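Local coordinates for protein B- and T-lymphocyte attenuator (Mus musculus, PDB 1XAU) that acts as an inhibitory receptor on lymphocytes, damping antigen-receptor signalling through SHP-1 and SHP-2 and binding the herpesvirus entry mediator with its extracellular immunoglobulin domain, at residues 30-35 with 110-115; 34-39 with 94-99; 67-72 with 78-83. One frame throughout, in Å; residues are numbered along the deposited sequence.

All three contacts belong to the single extracellular immunoglobulin domain. Contacts 1 and 2 both start from strand 32-39 and cross the interior to neighbouring strands of the opposite sheet, 103-114 and 92-100; their centres lie about 15 Å apart and Ile34 serves both. Those two strands are themselves joined, Tyr94 N lying 2.8 Å from Val110 O. Contact 3 is the hairpin of strands 66-71 and 78-83 within the sheet of strand 32-39, its centre about 13 Å from that of contact 1 and about 10 Å from that of contact 2. Strand 78-83 pairs with strand 32-39, with Cys36 N 2.7 Å from Phe79 O. The side chain of Phe32 is about 6 Å from a bound cadmium ion.

Contact 1 (30-35 with 110-115); sequences ELFKIE and VTIHVR
Val110 meets Ile34 through single methyl groups, its CG1 lying 3.9 Å from Ile34 CD1. The CA atoms of Val110 and Ile34 are 8.0 Å apart, a spacing that excludes backbone pairing and leaves the contact to side chains. Ile34 reaches across because CG1 stands between its backbone N and carbonyl carbon (chi1 56°) and the chain then runs extended to CD1. Two residues on, Ile112 makes the larger contribution from its strand. Its CD1 is shared: it sits 3.6 Å from Ile34 CG2 and 3.8 Å from Phe32 CE2, where it approaches the edge of the phenyl ring near the ring plane. The other branch also takes part, with Ile112 CG2 4.0 Å from Phe32 CE2. Phe32 holds its ring out toward Ile112 with CG anti to the backbone N (chi1 -177°), and the two reach for each other from facing strands. Ile86 and Tyr94 add further apolar surface around Ile112. The strand axes approach to 9.3 Å and run at 167°, nearly antiparallel. Strands B (32-39) and G (103-114), in different sheets, thus pack face to face through their side chains, as in the core of an immunoglobulin beta sandwich.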
loop_
_atom_site.group_PDB
_atom_site.type_symbol
_atom_site.label_atom_id
_atom_site.label_comp_id
_atom_site.label_asym_id
_atom_site.label_seq_id
_atom_site.Cartn_x
_atom_site.Cartn_y
_atom_site.Cartn_z
ATOM N N GLU A 30 -2.499 -15.289 9.076
ATOM C CA GLU A 30 -1.929 -14.253 9.934
ATOM C C GLU A 30 -2.583 -12.898 9.694
ATOM O O GLU A 30 -3.131 -12.677 8.599
ATOM C CB GLU A 30 -0.442 -13.993 9.610
ATOM C CG GLU A 30 0.506 -15.060 9.996
ATOM C CD GLU A 30 1.951 -14.591 9.729
ATOM O OE1 GLU A 30 2.266 -14.158 8.565
ATOM O OE2 GLU A 30 2.749 -14.650 10.679
ATOM N N LEU A 31 -2.569 -12.012 10.719
ATOM C CA LEU A 31 -3.001 -10.571 10.530
ATOM C C LEU A 31 -1.728 -10.017 9.888
ATOM O O LEU A 31 -0.658 -10.185 10.462
ATOM C CB LEU A 31 -3.184 -9.860 11.871
ATOM C CG LEU A 31 -4.670 -9.730 12.254
ATOM C CD1 LEU A 31 -5.401 -10.915 11.865
ATOM C CD2 LEU A 31 -4.840 -9.347 13.708
ATOM N N PHE A 32 -1.790 -9.313 8.765
ATOM C CA PHE A 32 -0.525 -8.872 8.119
ATOM C C PHE A 32 -0.755 -7.479 7.563
ATOM O O PHE A 32 -1.896 -7.113 7.265
ATOM C CB PHE A 32 -0.214 -9.804 6.944
ATOM C CG PHE A 32 1.126 -9.500 6.212
ATOM C CD1 PHE A 32 2.328 -9.971 6.751
ATOM C CD2 PHE A 32 1.145 -8.821 5.004
ATOM C CE1 PHE A 32 3.578 -9.754 6.061
ATOM C CE2 PHE A 32 2.413 -8.603 4.310
ATOM C CZ PHE A 32 3.585 -9.069 4.862
ATOM N N LYS A 33 0.288 -6.663 7.448
ATOM C CA LYS A 33 0.073 -5.371 6.863
ATOM C C LYS A 33 1.219 -4.935 5.948
ATOM O O LYS A 33 2.355 -5.464 6.082
ATOM C CB LYS A 33 -0.054 -4.292 7.942
ATOM C CG LYS A 33 1.173 -4.139 8.906
ATOM C CD LYS A 33 0.946 -3.009 9.954
ATOM C CE LYS A 33 2.146 -3.085 10.977
ATOM N NZ LYS A 33 2.345 -1.942 11.991
ATOM N N ILE A 34 0.912 -4.063 4.974
ATOM C CA ILE A 34 1.981 -3.452 4.194
ATOM C C ILE A 34 1.818 -1.951 4.334
ATOM O O ILE A 34 0.746 -1.427 4.646
ATOM C CB ILE A 34 2.005 -3.879 2.747
ATOM C CG1 ILE A 34 0.701 -3.596 2.101
ATOM C CG2 ILE A 34 2.394 -5.394 2.698
ATOM C CD1 ILE A 34 0.689 -4.104 0.594
ATOM N N GLU A 35 2.924 -1.260 4.150
ATOM C CA GLU A 35 2.940 0.155 4.458
ATOM C C GLU A 35 3.407 0.999 3.311
ATOM O O GLU A 35 4.353 0.629 2.623
ATOM C CB GLU A 35 3.953 0.354 5.580
ATOM C CG GLU A 35 3.584 -0.382 6.874
ATOM C CD GLU A 35 4.527 -0.062 8.004
ATOM O OE1 GLU A 35 5.629 0.560 7.812
ATOM O OE2 GLU A 35 4.149 -0.429 9.116
ATOM N N VAL A 110 5.507 -3.447 -3.697
ATOM C CA VAL A 110 5.927 -4.397 -2.650
ATOM C C VAL A 110 5.314 -5.714 -3.082
ATOM O O VAL A 110 4.120 -5.782 -3.399
ATOM C CB VAL A 110 5.499 -3.966 -1.190
ATOM C CG1 VAL A 110 4.108 -3.471 -1.147
ATOM C CG2 VAL A 110 5.710 -5.120 -0.207
ATOM N N THR A 111 6.114 -6.778 -3.106
ATOM C CA THR A 111 5.596 -8.080 -3.553
ATOM C C THR A 111 5.388 -8.899 -2.297
ATOM O O THR A 111 6.324 -8.982 -1.473
ATOM C CB THR A 111 6.706 -8.790 -4.358
ATOM O OG1 THR A 111 6.905 -8.036 -5.548
ATOM C CG2 THR A 111 6.321 -10.209 -4.744
ATOM N N ILE A 112 4.197 -9.485 -2.133
ATOM C CA ILE A 112 3.930 -10.313 -0.935
ATOM C C ILE A 112 3.796 -11.747 -1.408
ATOM O O ILE A 112 3.081 -12.028 -2.375
ATOM C CB ILE A 112 2.560 -9.900 -0.283
ATOM C CG1 ILE A 112 2.660 -8.409 0.069
ATOM C CG2 ILE A 112 2.223 -10.813 0.955
ATOM C CD1 ILE A 112 3.948 -8.090 0.842
ATOM N N HIS A 113 4.450 -12.655 -0.727
ATOM C CA HIS A 113 4.339 -14.036 -1.113
ATOM C C HIS A 113 3.680 -14.681 0.118
ATOM O O HIS A 113 4.213 -14.557 1.196
ATOM C CB HIS A 113 5.730 -14.625 -1.328
ATOM C CG HIS A 113 5.736 -16.116 -1.373
ATOM N ND1 HIS A 113 4.932 -16.838 -2.220
ATOM C CD2 HIS A 113 6.416 -17.023 -0.645
ATOM C CE1 HIS A 113 5.093 -18.127 -2.009
ATOM N NE2 HIS A 113 5.996 -18.268 -1.056
ATOM N N VAL A 114 2.561 -15.363 -0.066
ATOM C CA VAL A 114 1.836 -15.970 1.071
ATOM C C VAL A 114 2.030 -17.484 1.052
ATOM O O VAL A 114 1.759 -18.145 0.032
ATOM C CB VAL A 114 0.371 -15.637 0.951
ATOM C CG1 VAL A 114 -0.404 -16.179 2.212
ATOM C CG2 VAL A 114 0.171 -14.072 0.866
ATOM N N ARG A 115 2.546 -17.999 2.150
ATOM C CA ARG A 115 2.829 -19.453 2.340
ATOM C C ARG A 115 1.716 -20.172 3.121
ATOM O O ARG A 115 1.087 -19.541 4.008
ATOM C CB ARG A 115 4.160 -19.564 3.089
ATOM C CG ARG A 115 5.293 -18.694 2.529
ATOM C CD ARG A 115 6.440 -18.490 3.604
ATOM N NE ARG A 115 6.119 -17.412 4.548
ATOM C CZ ARG A 115 7.006 -16.804 5.337
ATOM N NH1 ARG A 115 8.294 -17.175 5.297
ATOM N NH2 ARG A 115 6.611 -15.812 6.179
#

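Contact 2 (34-39 with 94-99); sequences IECPVK and YSCSTN
The disulfide that pins the two sheets of an immunoglobulin domain together is the centre of this contact, joining strand 32-39 of one sheet to strand 92-100 of the other. Cys36 SG and Cys96 SG are bonded at 2.0 Å, and the torsion about the S-S bond, 86°, is close to the relaxed value near 90°. The two cysteines enter the bridge differently: SG of Cys36 is anti to its backbone N (chi1 165°), whereas SG of Cys96 lies between backbone N and carbonyl carbon (chi1 48°). Cys36 CA and Cys96 CA are 6.6 Å apart. Ile34 CA and Tyr94 CA, by contrast, are separated by 8.7 Å, so the strands diverge away from the bridge. This wider gap is filled by the Ile34 side chain, whose CD1 rests 3.6 Å from Tyr94 CB and 3.7 Å from Tyr94 CG, approaching nearly perpendicular to the tyrosine side chain at its root. The tyrosine hydroxyl is hydrogen-bonded to the backbone O of Asp90, four residues earlier, forming the tyrosine corner of immunoglobulin domains. Trp49 packs against both Ile34 and Cys36, and Leu16 touches both cysteines. The chemistry is therefore a covalent link within an apolar, buried setting: the S-S bond fixes the sheet separation locally, while the adjoining Ile34-Tyr94 pair is an apolar packing contact.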
loop_
_atom_site.group_PDB
_atom_site.type_symbol
_atom_site.label_atom_id
_atom_site.label_comp_id
_atom_site.label_asym_id
_atom_site.label_seq_id
_atom_site.Cartn_x
_atom_site.Cartn_y
_atom_site.Cartn_z
ATOM N N ILE A 34 0.912 -4.063 4.974
ATOM C CA ILE A 34 1.981 -3.452 4.194
ATOM C C ILE A 34 1.818 -1.951 4.334
ATOM O O ILE A 34 0.746 -1.427 4.646
ATOM C CB ILE A 34 2.005 -3.879 2.747
ATOM C CG1 ILE A 34 0.701 -3.596 2.101
ATOM C CG2 ILE A 34 2.394 -5.394 2.698
ATOM C CD1 ILE A 34 0.689 -4.104 0.594
ATOM N N GLU A 35 2.924 -1.260 4.150
ATOM C CA GLU A 35 2.940 0.155 4.458
ATOM C C GLU A 35 3.407 0.999 3.311
ATOM O O GLU A 35 4.353 0.629 2.623
ATOM C CB GLU A 35 3.953 0.354 5.580
ATOM C CG GLU A 35 3.584 -0.382 6.874
ATOM C CD GLU A 35 4.527 -0.062 8.004
ATOM O OE1 GLU A 35 5.629 0.560 7.812
ATOM O OE2 GLU A 35 4.149 -0.429 9.116
ATOM N N CYS A 36 2.855 2.204 3.256
ATOM C CA CYS A 36 3.255 3.172 2.214
ATOM C C CYS A 36 3.622 4.475 2.909
ATOM O O CYS A 36 2.731 5.233 3.264
ATOM C CB CYS A 36 2.068 3.326 1.276
ATOM S SG CYS A 36 2.005 4.717 0.103
ATOM N N PRO A 37 4.904 4.715 3.189
ATOM C CA PRO A 37 5.301 5.983 3.856
ATOM C C PRO A 37 4.917 7.155 2.903
ATOM O O PRO A 37 5.109 7.059 1.684
ATOM C CB PRO A 37 6.806 5.848 3.972
ATOM C CG PRO A 37 7.046 4.439 4.070
ATOM C CD PRO A 37 6.100 3.855 3.003
ATOM N N VAL A 38 4.381 8.242 3.425
ATOM C CA VAL A 38 3.959 9.366 2.587
ATOM C C VAL A 38 4.553 10.668 3.071
ATOM O O VAL A 38 4.315 11.063 4.255
ATOM C CB VAL A 38 2.403 9.537 2.597
ATOM C CG1 VAL A 38 1.951 10.617 1.610
ATOM C CG2 VAL A 38 1.718 8.146 2.223
ATOM N N LYS A 39 5.331 11.312 2.207
ATOM C CA LYS A 39 5.894 12.629 2.545
ATOM C C LYS A 39 4.960 13.690 1.903
ATOM O O LYS A 39 4.662 13.636 0.733
ATOM C CB LYS A 39 7.302 12.803 1.949
ATOM C CG LYS A 39 7.928 14.185 2.286
ATOM C CD LYS A 39 9.285 14.344 1.536
ATOM C CE LYS A 39 10.067 15.575 2.000
ATOM N NZ LYS A 39 9.268 16.860 1.941
ATOM N N TYR A 94 1.806 -5.028 -4.871
ATOM C CA TYR A 94 0.938 -3.925 -4.462
ATOM C C TYR A 94 1.681 -2.567 -4.605
ATOM O O TYR A 94 2.895 -2.517 -4.552
ATOM C CB TYR A 94 0.583 -4.133 -2.974
ATOM C CG TYR A 94 -0.263 -5.376 -2.719
ATOM C CD1 TYR A 94 -1.631 -5.254 -2.628
ATOM C CD2 TYR A 94 0.314 -6.646 -2.618
ATOM C CE1 TYR A 94 -2.439 -6.370 -2.417
ATOM C CE2 TYR A 94 -0.484 -7.802 -2.433
ATOM C CZ TYR A 94 -1.874 -7.625 -2.331
ATOM O OH TYR A 94 -2.791 -8.663 -2.108
ATOM N N SER A 95 0.957 -1.486 -4.775
ATOM C CA SER A 95 1.623 -0.150 -4.819
ATOM C C SER A 95 0.571 0.816 -4.319
ATOM O O SER A 95 -0.626 0.460 -4.266
ATOM C CB SER A 95 2.049 0.244 -6.276
ATOM O OG SER A 95 0.912 0.317 -7.144
ATOM N N CYS A 96 0.967 2.050 -3.989
ATOM C CA CYS A 96 -0.008 3.048 -3.547
ATOM C C CYS A 96 0.092 4.235 -4.550
ATOM O O CYS A 96 1.120 4.405 -5.234
ATOM C CB CYS A 96 0.254 3.453 -2.031
ATOM S SG CYS A 96 2.043 3.819 -1.738
ATOM N N SER A 97 -0.979 4.996 -4.701
ATOM C CA SER A 97 -0.921 6.116 -5.661
ATOM C C SER A 97 -1.851 7.192 -5.171
ATOM O O SER A 97 -2.705 6.974 -4.298
ATOM C CB SER A 97 -1.361 5.730 -7.091
ATOM O OG SER A 97 -2.589 5.046 -7.019
ATOM N N THR A 98 -1.689 8.381 -5.736
ATOM C CA THR A 98 -2.573 9.420 -5.325
ATOM C C THR A 98 -2.662 10.400 -6.496
ATOM O O THR A 98 -1.722 10.531 -7.253
ATOM C CB THR A 98 -2.063 10.139 -4.034
ATOM O OG1 THR A 98 -3.010 11.167 -3.671
ATOM C CG2 THR A 98 -0.745 10.832 -4.267
ATOM N N ASN A 99 -3.817 11.031 -6.643
ATOM C CA ASN A 99 -4.053 12.067 -7.668
ATOM C C ASN A 99 -4.065 13.228 -6.675
ATOM O O ASN A 99 -4.991 13.346 -5.840
ATOM C CB ASN A 99 -5.446 11.919 -8.319
ATOM C CG ASN A 99 -5.636 10.581 -8.992
ATOM O OD1 ASN A 99 -4.642 9.931 -9.406
ATOM N ND2 ASN A 99 -6.911 10.146 -9.144
#

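Contact 3 (67-72 with 78-83); sequences YTSWEE and VFVLHF
Tyr67 and His82, Ser69 and Val80, and Glu71 and Val78 form successive hydrogen-bonded pairs of an antiparallel ladder, each linked by two backbone bonds. Among them, His82 N donates to Tyr67 O at 2.8 Å and Val78 N to Glu71 O at 2.9 Å. Between these rungs lie the non-hydrogen-bonded pairs Thr68 with Leu81 and Trp70 with Phe79. The strand axes close to 4.7 Å and run at 152°, the departure from 180° reflecting the twist.

A side-chain hydrogen bond joins Ser69 OG to His82 NE2 at 2.8 Å. The hydroxyl lies in the imidazole plane at the ring edge, which helps to define the rotation of the ring.

Aromatic contacts occur on both faces of the hairpin. Beside Ser69, the rings of Tyr67 and His82 are nearly parallel, with planes at 14°, but displaced within those planes, leaving little ring-on-ring overlap. Instead, His82 CB sits over the tyrosine face, 3.7 Å from the ring centroid, in a CH-pi contact. Val80 CG1 covers the imidazole face opposite the Tyr67 hydroxyl. On the face bearing Thr68, Phe79 CB lies almost on the normal of the Trp70 six-membered ring, while its CD1 comes 3.5 Å from Trp70 NE1; the two ring planes are oblique, at 41°. Phe79 sends its ring across the hairpin with CG anti to the backbone N, where CZ also reaches 3.7 Å from Thr68 CB. Trp49 of the opposite sheet meets the Phe79 ring, and Arg44 makes a cation-pi contact with Trp70.

Apolar contacts beyond the rings include Glu71 CG against Val80 CG2; the carboxylate of Glu71 turns to Arg74 in a salt bridge. Strand 66-71 is the outermost of its sheet, and the whole is the D-E hairpin at the edge of an immunoglobulin beta sandwich.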
loop_
_atom_site.group_PDB
_atom_site.type_symbol
_atom_site.label_atom_id
_atom_site.label_comp_id
_atom_site.label_asym_id
_atom_site.label_seq_id
_atom_site.Cartn_x
_atom_site.Cartn_y
_atom_site.Cartn_z
ATOM N N TYR A 67 -8.582 -3.584 4.973
ATOM C CA TYR A 67 -8.955 -2.203 5.275
ATOM C C TYR A 67 -7.707 -1.369 5.381
ATOM O O TYR A 67 -6.605 -1.908 5.417
ATOM C CB TYR A 67 -9.820 -2.107 6.577
ATOM C CG TYR A 67 -9.060 -2.520 7.823
ATOM C CD1 TYR A 67 -8.392 -1.554 8.586
ATOM C CD2 TYR A 67 -9.045 -3.837 8.264
ATOM C CE1 TYR A 67 -7.735 -1.883 9.750
ATOM C CE2 TYR A 67 -8.377 -4.201 9.483
ATOM C CZ TYR A 67 -7.732 -3.234 10.203
ATOM O OH TYR A 67 -7.022 -3.612 11.358
ATOM N N THR A 68 -7.878 -0.041 5.472
ATOM C CA THR A 68 -6.718 0.831 5.503
ATOM C C THR A 68 -6.720 1.715 6.726
ATOM O O THR A 68 -7.765 1.869 7.444
ATOM C CB THR A 68 -6.653 1.747 4.252
ATOM O OG1 THR A 68 -7.774 2.644 4.247
ATOM C CG2 THR A 68 -6.724 0.927 2.909
ATOM N N SER A 69 -5.558 2.269 7.025
ATOM C CA SER A 69 -5.472 3.213 8.160
ATOM C C SER A 69 -4.241 4.094 7.927
ATOM O O SER A 69 -3.347 3.813 7.081
ATOM C CB SER A 69 -5.291 2.497 9.514
ATOM O OG SER A 69 -3.980 2.009 9.743
ATOM N N TRP A 70 -4.170 5.156 8.725
ATOM C CA TRP A 70 -3.011 6.026 8.685
ATOM C C TRP A 70 -2.308 5.893 10.041
ATOM O O TRP A 70 -2.956 5.837 11.082
ATOM C CB TRP A 70 -3.403 7.491 8.408
ATOM C CG TRP A 70 -3.640 7.771 7.019
ATOM C CD1 TRP A 70 -4.823 7.719 6.374
ATOM C CD2 TRP A 70 -2.676 8.251 6.080
ATOM N NE1 TRP A 70 -4.673 8.172 5.082
ATOM C CE2 TRP A 70 -3.357 8.502 4.878
ATOM C CE3 TRP A 70 -1.302 8.507 6.149
ATOM C CZ2 TRP A 70 -2.719 9.008 3.736
ATOM C CZ3 TRP A 70 -0.645 9.010 4.986
ATOM C CH2 TRP A 70 -1.350 9.253 3.815
ATOM N N GLU A 71 -0.984 5.783 10.041
ATOM C CA GLU A 71 -0.251 5.722 11.290
ATOM C C GLU A 71 0.627 6.972 11.357
ATOM O O GLU A 71 1.302 7.326 10.374
ATOM C CB GLU A 71 0.639 4.488 11.355
ATOM C CG GLU A 71 -0.077 3.185 11.228
ATOM C CD GLU A 71 0.869 1.984 11.463
ATOM O OE1 GLU A 71 2.069 2.215 11.800
ATOM O OE2 GLU A 71 0.412 0.808 11.311
ATOM N N GLU A 72 0.566 7.639 12.522
ATOM C CA GLU A 72 1.341 8.848 12.821
ATOM C C GLU A 72 2.357 8.544 13.927
ATOM O O GLU A 72 3.139 9.404 14.324
ATOM C CB GLU A 72 0.410 10.008 13.240
ATOM C CG GLU A 72 -0.476 10.513 12.062
ATOM C CD GLU A 72 -1.890 9.900 12.026
ATOM O OE1 GLU A 72 -2.118 8.832 12.661
ATOM O OE2 GLU A 72 -2.781 10.484 11.343
ATOM N N VAL A 78 2.405 7.089 7.662
ATOM C CA VAL A 78 2.396 5.874 6.894
ATOM C C VAL A 78 0.953 5.474 6.588
ATOM O O VAL A 78 0.095 5.488 7.480
ATOM C CB VAL A 78 3.064 4.739 7.685
ATOM C CG1 VAL A 78 3.041 3.515 6.851
ATOM C CG2 VAL A 78 4.587 5.080 7.977
ATOM N N PHE A 79 0.673 5.221 5.325
ATOM C CA PHE A 79 -0.652 4.735 4.924
ATOM C C PHE A 79 -0.522 3.216 4.901
ATOM O O PHE A 79 0.397 2.692 4.311
ATOM C CB PHE A 79 -1.016 5.272 3.530
ATOM C CG PHE A 79 -2.341 4.908 3.100
ATOM C CD1 PHE A 79 -3.439 5.150 3.913
ATOM C CD2 PHE A 79 -2.524 4.347 1.812
ATOM C CE1 PHE A 79 -4.749 4.827 3.461
ATOM C CE2 PHE A 79 -3.825 4.018 1.331
ATOM C CZ PHE A 79 -4.932 4.248 2.171
ATOM N N VAL A 80 -1.421 2.516 5.566
ATOM C CA VAL A 80 -1.293 1.095 5.736
ATOM C C VAL A 80 -2.449 0.288 5.179
ATOM O O VAL A 80 -3.590 0.739 5.274
ATOM C CB VAL A 80 -1.261 0.897 7.255
ATOM C CG1 VAL A 80 -0.936 -0.514 7.614
ATOM C CG2 VAL A 80 -0.217 1.887 7.829
ATOM N N LEU A 81 -2.144 -0.874 4.631
ATOM C CA LEU A 81 -3.143 -1.828 4.132
ATOM C C LEU A 81 -3.085 -2.993 5.110
ATOM O O LEU A 81 -2.037 -3.659 5.264
ATOM C CB LEU A 81 -2.795 -2.245 2.689
ATOM C CG LEU A 81 -3.763 -3.316 2.157
ATOM C CD1 LEU A 81 -5.174 -2.642 1.956
ATOM C CD2 LEU A 81 -3.213 -3.879 0.825
ATOM N N HIS A 82 -4.223 -3.328 5.719
ATOM C CA HIS A 82 -4.278 -4.408 6.736
ATOM C C HIS A 82 -5.068 -5.598 6.221
ATOM O O HIS A 82 -6.226 -5.433 5.810
ATOM C CB HIS A 82 -5.037 -3.930 7.944
ATOM C CG HIS A 82 -4.449 -2.722 8.591
ATOM N ND1 HIS A 82 -3.575 -2.803 9.642
ATOM C CD2 HIS A 82 -4.680 -1.404 8.384
ATOM C CE1 HIS A 82 -3.286 -1.574 10.061
ATOM N NE2 HIS A 82 -3.944 -0.709 9.321
ATOM N N PHE A 83 -4.481 -6.772 6.239
ATOM C CA PHE A 83 -5.164 -7.983 5.817
ATOM C C PHE A 83 -5.566 -8.701 7.131
ATOM O O PHE A 83 -4.683 -9.063 7.963
ATOM C CB PHE A 83 -4.193 -8.914 5.072
ATOM C CG PHE A 83 -3.619 -8.324 3.811
ATOM C CD1 PHE A 83 -4.158 -8.711 2.581
ATOM C CD2 PHE A 83 -2.570 -7.416 3.849
ATOM C CE1 PHE A 83 -3.625 -8.179 1.370
ATOM C CE2 PHE A 83 -2.032 -6.855 2.634
ATOM C CZ PHE A 83 -2.590 -7.268 1.393
#